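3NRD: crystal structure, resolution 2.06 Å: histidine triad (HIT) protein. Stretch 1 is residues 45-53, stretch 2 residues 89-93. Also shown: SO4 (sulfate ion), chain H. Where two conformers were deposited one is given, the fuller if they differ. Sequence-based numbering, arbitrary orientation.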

# COMPACT_ATOMS: atom_id res chain seq x y z
N ASP A 45 0.61 18.77 5.83
CA ASP A 45 2.02 18.41 5.71
C ASP A 45 2.38 16.99 6.17
O ASP A 45 3.37 16.81 6.84
CB ASP A 45 2.88 19.44 6.48
CG ASP A 45 2.55 20.85 6.08
OD1 ASP A 45 2.36 21.13 4.87
OD2 ASP A 45 2.42 21.69 6.99
N ILE A 46 1.55 16.01 5.82
CA ILE A 46 1.82 14.61 6.12
C ILE A 46 2.26 13.93 4.83
O ILE A 46 1.55 14.01 3.82
CB ILE A 46 0.59 13.87 6.74
CG1 ILE A 46 0.14 14.51 8.07
CG2 ILE A 46 0.85 12.33 6.89
CD1 ILE A 46 1.21 14.60 9.19
N LYS A 47 3.43 13.28 4.87
CA LYS A 47 3.98 12.57 3.70
C LYS A 47 4.05 11.06 3.92
O LYS A 47 3.66 10.29 3.04
CB LYS A 47 5.33 13.19 3.25
CG LYS A 47 6.60 12.49 3.69
CD LYS A 47 7.86 13.27 3.27
CE LYS A 47 8.51 12.68 2.03
N GLU A 48 4.50 10.62 5.09
CA GLU A 48 4.55 9.20 5.40
C GLU A 48 3.42 8.86 6.34
O GLU A 48 3.09 9.67 7.22
CB GLU A 48 5.88 8.79 6.03
CG GLU A 48 7.17 9.19 5.29
CD GLU A 48 7.41 8.45 3.96
OE1 GLU A 48 6.54 7.69 3.52
OE2 GLU A 48 8.48 8.66 3.34
N VAL A 49 2.89 7.64 6.23
CA VAL A 49 1.80 7.21 7.14
C VAL A 49 2.24 7.31 8.63
O VAL A 49 1.47 7.78 9.48
CB VAL A 49 1.24 5.80 6.84
CG1 VAL A 49 0.03 5.55 7.68
CG2 VAL A 49 0.85 5.63 5.36
N PHE A 50 3.52 7.02 8.91
CA PHE A 50 4.01 7.07 10.29
C PHE A 50 4.04 8.46 10.91
O PHE A 50 4.21 8.55 12.13
CB PHE A 50 5.40 6.38 10.48
CG PHE A 50 6.55 7.01 9.73
CD1 PHE A 50 7.16 8.17 10.17
CD2 PHE A 50 7.07 6.36 8.61
CE1 PHE A 50 8.23 8.72 9.49
CE2 PHE A 50 8.16 6.88 7.94
CZ PHE A 50 8.75 8.06 8.38
N GLU A 51 3.93 9.51 10.09
CA GLU A 51 3.86 10.89 10.59
C GLU A 51 2.54 11.21 11.23
O GLU A 51 2.48 12.10 12.06
CB GLU A 51 4.12 11.91 9.48
CG GLU A 51 5.62 11.94 9.10
CD GLU A 51 5.92 12.59 7.78
OE1 GLU A 51 5.01 13.03 7.07
OE2 GLU A 51 7.09 12.67 7.44
N LEU A 52 1.48 10.50 10.86
CA LEU A 52 0.20 10.65 11.53
C LEU A 52 0.34 10.35 13.00
O LEU A 52 1.14 9.51 13.40
CB LEU A 52 -0.87 9.72 10.90
CG LEU A 52 -1.26 10.02 9.45
CD1 LEU A 52 -2.20 8.95 8.96
CD2 LEU A 52 -1.91 11.39 9.29
N THR A 53 -0.43 11.03 13.83
CA THR A 53 -0.58 10.62 15.20
C THR A 53 -1.07 9.15 15.27
O THR A 53 -1.67 8.64 14.31
CB THR A 53 -1.60 11.47 15.99
OG1 THR A 53 -2.93 11.20 15.48
CG2 THR A 53 -1.27 12.98 15.90
N VAL A 89 3.13 12.81 -5.87
CA VAL A 89 2.47 13.72 -4.97
C VAL A 89 2.82 13.34 -3.55
O VAL A 89 2.47 12.25 -3.10
CB VAL A 89 0.96 13.59 -5.16
CG1 VAL A 89 0.16 14.39 -4.11
CG2 VAL A 89 0.63 13.98 -6.56
N ARG A 90 3.49 14.24 -2.84
CA ARG A 90 3.97 13.93 -1.47
C ARG A 90 2.93 13.94 -0.37
O ARG A 90 3.10 13.24 0.61
CB ARG A 90 5.09 14.90 -1.05
CG ARG A 90 6.40 14.59 -1.71
CD ARG A 90 6.98 13.26 -1.22
NE ARG A 90 7.89 12.71 -2.21
CZ ARG A 90 9.22 12.80 -2.16
NH1 ARG A 90 9.87 13.38 -1.14
NH2 ARG A 90 9.90 12.28 -3.17
N GLN A 91 1.90 14.75 -0.51
CA GLN A 91 0.76 14.69 0.37
C GLN A 91 0.23 13.25 0.48
O GLN A 91 -0.02 12.60 -0.54
CB GLN A 91 -0.34 15.60 -0.15
CG GLN A 91 -1.56 15.66 0.72
CD GLN A 91 -2.51 16.71 0.27
OE1 GLN A 91 -3.20 16.54 -0.74
NE2 GLN A 91 -2.54 17.82 0.97
N LEU A 92 0.12 12.77 1.72
CA LEU A 92 -0.25 11.40 2.00
C LEU A 92 -1.59 11.08 1.34
O LEU A 92 -2.56 11.79 1.54
CB LEU A 92 -0.34 11.14 3.52
CG LEU A 92 -0.86 9.73 3.96
CD1 LEU A 92 -0.04 8.55 3.32
CD2 LEU A 92 -0.87 9.61 5.47
N HIS A 93 -1.62 10.05 0.50
CA HIS A 93 -2.87 9.54 -0.03
C HIS A 93 -2.74 8.04 -0.23
O HIS A 93 -1.66 7.55 -0.60
CB HIS A 93 -3.28 10.27 -1.30
CG HIS A 93 -2.26 10.19 -2.39
ND1 HIS A 93 -1.03 10.83 -2.32
CD2 HIS A 93 -2.30 9.57 -3.59
CE1 HIS A 93 -0.36 10.57 -3.42
NE2 HIS A 93 -1.10 9.79 -4.19
S SO4 H . 1.37 8.46 -6.10
O1 SO4 H . 1.06 7.58 -4.97
O2 SO4 H . 0.12 9.08 -6.47
O3 SO4 H . 2.28 9.53 -5.74
O4 SO4 H . 1.92 7.80 -7.23
O HOH W 1 2.92 10.61 0.33

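The two stretches, at least 40 residues apart in sequence where they touch, bury 326 Å² between them, both sides summed. Their CA atoms come nearest at Lys47 and Leu92, 4.7 Å apart.

One direct hydrogen bond crosses the contact: Leu92 N donates to Ile46 O at 2.8 Å, with an angle of 147° at the hydrogen. Next to it, Lys47 CA lies 3.3 Å from Arg90 O, and the 146° angle at the hydrogen supports a CA-H...O contact. A water extends this polar seam, donating to both Lys47 O (2.8 Å) and Arg90 O (2.7 Å), so two carbonyls that cannot bond each other share one bridge. All of these links use backbone atoms of the protein.

The apolar contacts centre on Leu92, whose CA-to-CB bond points toward stretch 1 and which has 107 Å² covered by it. With chi1 t and chi2 p, its branched end places CD2 3.5 Å from Ile46 CG2 and 3.8 Å from Leu52 CD1, while CD1 lies 3.7 Å from Val49 CG2. Branched aliphatic groups suit this pocket because they pack closely without needing polar partners. At the other end of the contact, Lys47 CE approaches Arg90 NH1 at 3.5 Å, oblique to the guanidinium; the terminal amine of Lys47 is not modelled, so this evidence concerns the aliphatic chain alone.

Internal bonds brace each side. Glu51 OE1 accepts from Lys47 N (2.7 Å, 169°) and Glu48 N (3.2 Å, 164°), tying the loop to the 3-10 segment, a role suited to a carboxylate. In stretch 2, His93 ND1 donates to Gln91 O (2.7 Å, 166°), while His93 NE2 donates to sulfate O2 at 2.7 Å; the imidazole thus joins backbone to anion through its two nitrogens.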